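Local atomic coordinates of cytochrome P450 (CYP102L1) (Mycobacterium phage Adler, PDB entry 6N6Q), a protein that probably catalyses haem-dependent oxidation of organic substrates, as a member of the cytochrome P450 monooxygenase family found in a phage. Residues A[90-95]-A[272-277]; A[246-251]-A[266-271]. All blocks are in the same frame, centred on the assembly; numbering follows the deposited sequence.

Contact 1. Residues A[90-95]-A[272-277]; sequences SVAGDG and ILTFLV. With HEM (protoporphyrin IX containing Fe), chain E.
Ala92 and Thr274 bring the B-C region, between helix 89-92 and the C helix (104-113), against the long helix αI of the cytochrome P450 fold. Helix 265-296 is that αI, which runs across the haem. Segment 90-95 leaves the short helix 89-92 through a type II' beta turn from Ala92 to Gly95. Gly93 takes up the positive phi of this turn, and Gly95 N bonds to Ala92 O at 3.0 Å.

The contact between the segments is van der Waals packing, with no hydrogen bond across it. Thr274 carries its inner side. Its hydroxyl OG1 lies 3.8 Å from Ala92 CB and 3.7 Å from Gly95 CA, so the two ends of the turn meet this oxygen about a right angle apart. Leu273 packs further out, toward the helical end of segment 90-95. Its methyl CD1 meets the carbonyl oxygen of Val91 at 3.5 Å. Leu273 also touches Phe184 of helix 183-196, and Val91 touches Glu191 of the same helix.

The polar end of Thr274 is satisfied within its own helix. With chi1 near -63°, OG1 stands beside the backbone N, and it is hydrogen-bonded to Asn270 O one turn back. This bond would favour the rotation seen. The same torsion sets CG2 anti to the backbone N, where it faces the haem at 4.0 Å from HEM CMD. Thr274 thus has its oxygen against the turn and its methyl beside a ring methyl at the edge of the porphyrin.

Phe275 belongs to the haem pocket as well. Phe117 stacks edge-to-face with its ring, and Ile164 and Phe169 of helix 152-169 also touch it. The haem comes to the ring obliquely. Its vinyl carbon HEM CBC reaches 3.3 Å from Phe275 CD1.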
loop_
_atom_site.group_PDB
_atom_site.type_symbol
_atom_site.label_atom_id
_atom_site.label_comp_id
_atom_site.label_asym_id
_atom_site.label_seq_id
_atom_site.Cartn_x
_atom_site.Cartn_y
_atom_site.Cartn_z
ATOM N N SER A 90 -5.329 -2.902 -17.365
ATOM C CA SER A 90 -6.565 -3.578 -17.736
ATOM C C SER A 90 -7.648 -3.408 -16.680
ATOM O O SER A 90 -8.831 -3.594 -16.985
ATOM C CB SER A 90 -6.302 -5.065 -17.980
ATOM O OG SER A 90 -5.452 -5.254 -19.098
ATOM N N VAL A 91 -7.272 -3.060 -15.452
ATOM C CA VAL A 91 -8.217 -2.842 -14.359
ATOM C C VAL A 91 -8.368 -1.354 -14.052
ATOM O O VAL A 91 -9.473 -0.815 -14.088
ATOM C CB VAL A 91 -7.799 -3.633 -13.099
ATOM C CG1 VAL A 91 -8.749 -3.344 -11.949
ATOM C CG2 VAL A 91 -7.745 -5.122 -13.400
ATOM N N ALA A 92 -7.261 -0.674 -13.759
ATOM C CA ALA A 92 -7.287 0.714 -13.322
ATOM C C ALA A 92 -7.115 1.716 -14.459
ATOM O O ALA A 92 -7.193 2.924 -14.209
ATOM C CB ALA A 92 -6.207 0.950 -12.263
ATOM N N GLY A 93 -6.874 1.252 -15.684
ATOM C CA GLY A 93 -6.789 2.143 -16.833
ATOM C C GLY A 93 -5.736 3.218 -16.657
ATOM O O GLY A 93 -4.600 2.956 -16.243
ATOM N N ASP A 94 -6.117 4.454 -16.974
ATOM C CA ASP A 94 -5.226 5.602 -16.817
ATOM C C ASP A 94 -5.411 6.299 -15.475
ATOM O O ASP A 94 -5.358 7.530 -15.393
ATOM C CB ASP A 94 -5.423 6.579 -17.973
ATOM C CG ASP A 94 -6.838 7.125 -18.053
ATOM O OD1 ASP A 94 -7.734 6.590 -17.366
ATOM O OD2 ASP A 94 -7.053 8.097 -18.809
ATOM N N GLY A 95 -5.640 5.536 -14.410
ATOM C CA GLY A 95 -5.666 6.106 -13.080
ATOM C C GLY A 95 -4.291 6.581 -12.651
ATOM O O GLY A 95 -3.273 6.278 -13.273
ATOM N N ILE A 272 -11.385 5.842 -8.504
ATOM C CA ILE A 272 -12.037 5.071 -7.448
ATOM C C ILE A 272 -11.449 3.667 -7.382
ATOM O O ILE A 272 -11.106 3.167 -6.304
ATOM C CB ILE A 272 -13.559 5.035 -7.672
ATOM C CG1 ILE A 272 -14.159 6.432 -7.491
ATOM C CG2 ILE A 272 -14.215 4.032 -6.732
ATOM C CD1 ILE A 272 -15.629 6.516 -7.848
ATOM N N LEU A 273 -11.322 3.011 -8.540
ATOM C CA LEU A 273 -10.686 1.700 -8.580
ATOM C C LEU A 273 -9.238 1.779 -8.120
ATOM O O LEU A 273 -8.741 0.867 -7.449
ATOM C CB LEU A 273 -10.762 1.116 -9.990
ATOM C CG LEU A 273 -12.124 0.627 -10.481
ATOM C CD1 LEU A 273 -11.993 0.029 -11.873
ATOM C CD2 LEU A 273 -12.706 -0.388 -9.510
ATOM N N THR A 274 -8.547 2.866 -8.468
ATOM C CA THR A 274 -7.151 3.023 -8.070
ATOM C C THR A 274 -7.019 3.111 -6.555
ATOM O O THR A 274 -6.265 2.348 -5.941
ATOM C CB THR A 274 -6.553 4.265 -8.732
ATOM O OG1 THR A 274 -6.553 4.101 -10.155
ATOM C CG2 THR A 274 -5.130 4.491 -8.241
ATOM N N PHE A 275 -7.751 4.039 -5.934
ATOM C CA PHE A 275 -7.672 4.198 -4.487
ATOM C C PHE A 275 -8.088 2.925 -3.764
ATOM O O PHE A 275 -7.583 2.635 -2.674
ATOM C CB PHE A 275 -8.543 5.372 -4.033
ATOM C CG PHE A 275 -8.157 6.693 -4.642
ATOM C CD1 PHE A 275 -6.914 6.873 -5.231
ATOM C CD2 PHE A 275 -9.040 7.760 -4.619
ATOM C CE1 PHE A 275 -6.562 8.088 -5.789
ATOM C CE2 PHE A 275 -8.694 8.978 -5.173
ATOM C CZ PHE A 275 -7.453 9.141 -5.759
ATOM N N LEU A 276 -8.995 2.147 -4.360
ATOM C CA LEU A 276 -9.438 0.911 -3.727
ATOM C C LEU A 276 -8.334 -0.137 -3.717
ATOM O O LEU A 276 -8.088 -0.777 -2.691
ATOM C CB LEU A 276 -10.682 0.369 -4.430
ATOM C CG LEU A 276 -12.018 0.965 -3.987
ATOM C CD1 LEU A 276 -13.173 0.142 -4.533
ATOM C CD2 LEU A 276 -12.081 1.060 -2.471
ATOM N N VAL A 277 -7.659 -0.335 -4.846
ATOM C CA VAL A 277 -6.679 -1.415 -4.933
ATOM C C VAL A 277 -5.291 -0.954 -4.497
ATOM O O VAL A 277 -4.562 -1.708 -3.848
ATOM C CB VAL A 277 -6.664 -2.013 -6.357
ATOM C CG1 VAL A 277 -6.191 -0.994 -7.381
ATOM C CG2 VAL A 277 -5.799 -3.262 -6.397
HETATM C CHA HEM E . 1.911 5.488 -5.166
HETATM C CHB HEM E . 3.261 2.768 -1.371
HETATM C CHC HEM E . -1.034 3.606 0.754
HETATM C CHD HEM E . -2.608 5.673 -3.353
HETATM C C1A HEM E . 2.675 4.703 -4.324
HETATM C C2A HEM E . 4.051 4.287 -4.527
HETATM C C3A HEM E . 4.418 3.540 -3.484
HETATM C C4A HEM E . 3.295 3.449 -2.571
HETATM C CMA HEM E . 5.802 2.888 -3.292
HETATM C CAA HEM E . 4.946 4.632 -5.736
HETATM C CBA HEM E . 4.694 3.602 -6.834
HETATM C CGA HEM E . 5.670 3.781 -7.968
HETATM O O1A HEM E . 6.607 4.613 -7.841
HETATM O O2A HEM E . 5.511 3.087 -9.005
HETATM C C1B HEM E . 2.241 2.806 -0.440
HETATM C C2B HEM E . 2.300 2.275 0.908
HETATM C C3B HEM E . 1.111 2.505 1.501
HETATM C C4B HEM E . 0.266 3.189 0.539
HETATM C CMB HEM E . 3.553 1.579 1.488
HETATM C CAB HEM E . 0.625 2.149 2.932
HETATM C CBB HEM E . 1.345 1.492 3.850
HETATM C C1C HEM E . -1.841 4.265 -0.151
HETATM C C2C HEM E . -3.176 4.775 0.089
HETATM C C3C HEM E . -3.623 5.344 -1.031
HETATM C C4C HEM E . -2.581 5.223 -2.044
HETATM C CMC HEM E . -3.967 4.678 1.412
HETATM C CAC HEM E . -5.022 5.998 -1.148
HETATM C CBC HEM E . -5.454 6.597 -2.262
HETATM C C1D HEM E . -1.527 5.816 -4.202
HETATM C C2D HEM E . -1.543 6.412 -5.526
HETATM C C3D HEM E . -0.302 6.363 -6.023
HETATM C C4D HEM E . 0.556 5.733 -5.038
HETATM C CMD HEM E . -2.782 7.001 -6.238
HETATM C CAD HEM E . 0.147 6.886 -7.407
HETATM C CBD HEM E . 0.448 8.380 -7.327
HETATM C CGD HEM E . 0.977 8.873 -8.651
HETATM O O1D HEM E . 0.746 10.066 -8.983
HETATM O O2D HEM E . 1.624 8.077 -9.381
HETATM N NA HEM E . 2.251 4.168 -3.120
HETATM N NB HEM E . 0.988 3.354 -0.627
HETATM N NC HEM E . -1.516 4.559 -1.461
HETATM N ND HEM E . -0.228 5.414 -3.942
HETATM FE FE HEM E . 0.325 4.248 -2.336
#

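Contact 2. Residues A[246-251]-A[266-271]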
loop_
_atom_site.group_PDB
_atom_site.type_symbol
_atom_site.label_atom_id
_atom_site.label_comp_id
_atom_site.label_asym_id
_atom_site.label_seq_id
_atom_site.Cartn_x
_atom_site.Cartn_y
_atom_site.Cartn_z
ATOM N N ASP A 246 -15.547 15.476 -0.178
ATOM C CA ASP A 246 -14.644 14.348 -0.032
ATOM C C ASP A 246 -13.899 14.125 -1.352
ATOM O O ASP A 246 -13.855 15.013 -2.212
ATOM C CB ASP A 246 -15.430 13.116 0.439
ATOM C CG ASP A 246 -16.534 12.711 -0.524
ATOM O OD1 ASP A 246 -16.673 13.343 -1.592
ATOM O OD2 ASP A 246 -17.269 11.750 -0.210
ATOM N N MET A 247 -13.315 12.938 -1.524
ATOM C CA MET A 247 -12.543 12.664 -2.733
ATOM C C MET A 247 -13.435 12.631 -3.967
ATOM O O MET A 247 -13.069 13.166 -5.019
ATOM C CB MET A 247 -11.789 11.343 -2.586
ATOM C CG MET A 247 -10.859 11.293 -1.390
ATOM S SD MET A 247 -10.022 9.706 -1.243
ATOM C CE MET A 247 -9.189 9.914 0.330
ATOM N N LEU A 248 -14.608 12.003 -3.859
ATOM C CA LEU A 248 -15.520 11.945 -4.995
ATOM C C LEU A 248 -16.075 13.326 -5.328
ATOM O O LEU A 248 -16.245 13.665 -6.505
ATOM C CB LEU A 248 -16.650 10.958 -4.705
ATOM C CG LEU A 248 -17.755 10.812 -5.753
ATOM C CD1 LEU A 248 -17.164 10.541 -7.127
ATOM C CD2 LEU A 248 -18.708 9.700 -5.353
ATOM N N ASP A 249 -16.356 14.137 -4.304
ATOM C CA ASP A 249 -16.879 15.478 -4.544
ATOM C C ASP A 249 -15.882 16.333 -5.316
ATOM O O ASP A 249 -16.255 17.031 -6.264
ATOM C CB ASP A 249 -17.239 16.149 -3.221
ATOM C CG ASP A 249 -18.512 15.599 -2.610
ATOM O OD1 ASP A 249 -19.452 15.282 -3.371
ATOM O OD2 ASP A 249 -18.576 15.486 -1.368
ATOM N N ILE A 250 -14.606 16.287 -4.926
ATOM C CA ILE A 250 -13.601 17.103 -5.600
ATOM C C ILE A 250 -13.419 16.652 -7.044
ATOM O O ILE A 250 -13.201 17.477 -7.940
ATOM C CB ILE A 250 -12.277 17.073 -4.815
ATOM C CG1 ILE A 250 -12.474 17.689 -3.429
ATOM C CG2 ILE A 250 -11.185 17.820 -5.567
ATOM C CD1 ILE A 250 -11.202 17.768 -2.603
ATOM N N MET A 251 -13.515 15.343 -7.300
ATOM C CA MET A 251 -13.398 14.861 -8.673
ATOM C C MET A 251 -14.574 15.315 -9.530
ATOM O O MET A 251 -14.431 15.461 -10.750
ATOM C CB MET A 251 -13.276 13.336 -8.695
ATOM C CG MET A 251 -11.892 12.830 -8.310
ATOM S SD MET A 251 -11.683 11.048 -8.518
ATOM C CE MET A 251 -12.920 10.423 -7.385
ATOM N N ASN A 266 -15.124 8.380 -17.164
ATOM C CA ASN A 266 -14.352 7.142 -17.210
ATOM C C ASN A 266 -13.121 7.225 -16.316
ATOM O O ASN A 266 -12.750 6.241 -15.665
ATOM C CB ASN A 266 -13.949 6.828 -18.652
ATOM C CG ASN A 266 -13.267 5.479 -18.785
ATOM O OD1 ASN A 266 -13.925 4.440 -18.822
ATOM N ND2 ASN A 266 -11.941 5.490 -18.859
ATOM N N ASN A 267 -12.477 8.393 -16.264
ATOM C CA ASN A 267 -11.278 8.530 -15.446
ATOM C C ASN A 267 -11.620 8.575 -13.962
ATOM O O ASN A 267 -10.867 8.053 -13.132
ATOM C CB ASN A 267 -10.498 9.778 -15.859
ATOM C CG ASN A 267 -9.146 9.865 -15.184
ATOM O OD1 ASN A 267 -9.012 10.450 -14.109
ATOM N ND2 ASN A 267 -8.134 9.279 -15.812
ATOM N N ILE A 268 -12.746 9.202 -13.608
ATOM C CA ILE A 268 -13.184 9.215 -12.213
ATOM C C ILE A 268 -13.394 7.791 -11.716
ATOM O O ILE A 268 -12.968 7.426 -10.614
ATOM C CB ILE A 268 -14.460 10.062 -12.055
ATOM C CG1 ILE A 268 -14.171 11.531 -12.366
ATOM C CG2 ILE A 268 -15.026 9.922 -10.648
ATOM C CD1 ILE A 268 -15.389 12.423 -12.266
ATOM N N GLY A 269 -14.050 6.961 -12.531
ATOM C CA GLY A 269 -14.193 5.558 -12.186
ATOM C C GLY A 269 -12.864 4.845 -12.048
ATOM O O GLY A 269 -12.742 3.893 -11.272
ATOM N N ASN A 270 -11.846 5.294 -12.790
ATOM C CA ASN A 270 -10.519 4.703 -12.659
ATOM C C ASN A 270 -9.861 5.106 -11.345
ATOM O O ASN A 270 -9.182 4.291 -10.712
ATOM C CB ASN A 270 -9.642 5.103 -13.843
ATOM C CG ASN A 270 -10.038 4.400 -15.126
ATOM O OD1 ASN A 270 -10.715 3.374 -15.100
ATOM N ND2 ASN A 270 -9.608 4.947 -16.257
ATOM N N GLN A 271 -10.050 6.358 -10.920
ATOM C CA GLN A 271 -9.458 6.798 -9.661
ATOM C C GLN A 271 -10.068 6.058 -8.478
ATOM O O GLN A 271 -9.354 5.680 -7.542
ATOM C CB GLN A 271 -9.627 8.308 -9.494
ATOM C CG GLN A 271 -9.155 9.145 -10.675
ATOM C CD GLN A 271 -7.662 9.043 -10.929
ATOM O OE1 GLN A 271 -6.912 8.503 -10.114
ATOM N NE2 GLN A 271 -7.224 9.563 -12.069
#
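Asp246 OD1 is gripped by two groups at the start of helix 247-253. Asp249 N donates to it at 2.8 Å, nearly along its C-O axis, with an N-H...O angle of 157°. Arg235 NH1 forms a salt bridge to the same oxygen. In return Asp246 N reaches Asp249 OD2 at 3.3 Å, which completes a capping box. The two carboxylates lie close together, and Arg235, paired with both, would be expected to ease their repulsion.

The contact with helix αI is made by Leu248 and Met251, and is largely apolar. Met251 and Ile268 lie alongside each other, pointing opposite ways. Ile268 CD1 comes 3.5 Å from Met251 O. At the far end of the methionine, CE lies 3.9 Å from Ile268 CG2. The bend at chi3 (-61°) turns CE toward that methyl. SD, one atom earlier, lies 3.6 Å from Gln271 CB. Leu248 comes in roughly perpendicular to Ile268, and its CD1 touches the same CG2 methyl.

Gln271 offers only the base of its side chain to Met251. Beyond CG the chain turns back along its own helix, and NE2 bonds to Asn267 OD1 at 2.9 Å. Met96 N donates to OE1, so both ends of this buried amide are held.

The axes of 247-251 and 266-271 run nearly antiparallel, at 158° and 11.0 Å apart. Helix 212-237 flanks the pair through Ile231 on Leu248 and Ile232 on Ile268. Helix 104-113 also borders it, with Leu113 against Met251 and Ala109 against Gln271.

In the fold
Contacts 1 and 2 use adjoining segments, 272-277 and 266-271, of helix 265-296, and their centres are 11 Å apart. Asp94 joins them. Its OD1 makes probable hydrogen bonds to Asn270 ND2 at 2.7 Å and to Asn267 ND2 at 3.1 Å. The amides of Asn267 and Asn270 thus probably tie the turn of 90-95 to the helix, while Ile268 and the base of Gln271 face helix 247-253. Packing adds to the tie: Ala92 O lies 3.3 Å from Asn270 CB. Contact 1 reaches the haem directly through Thr274 and Phe275. Contact 2 lies farther out, though the side chain of Gln271 is still about 6 Å from the haem at the nearest atoms.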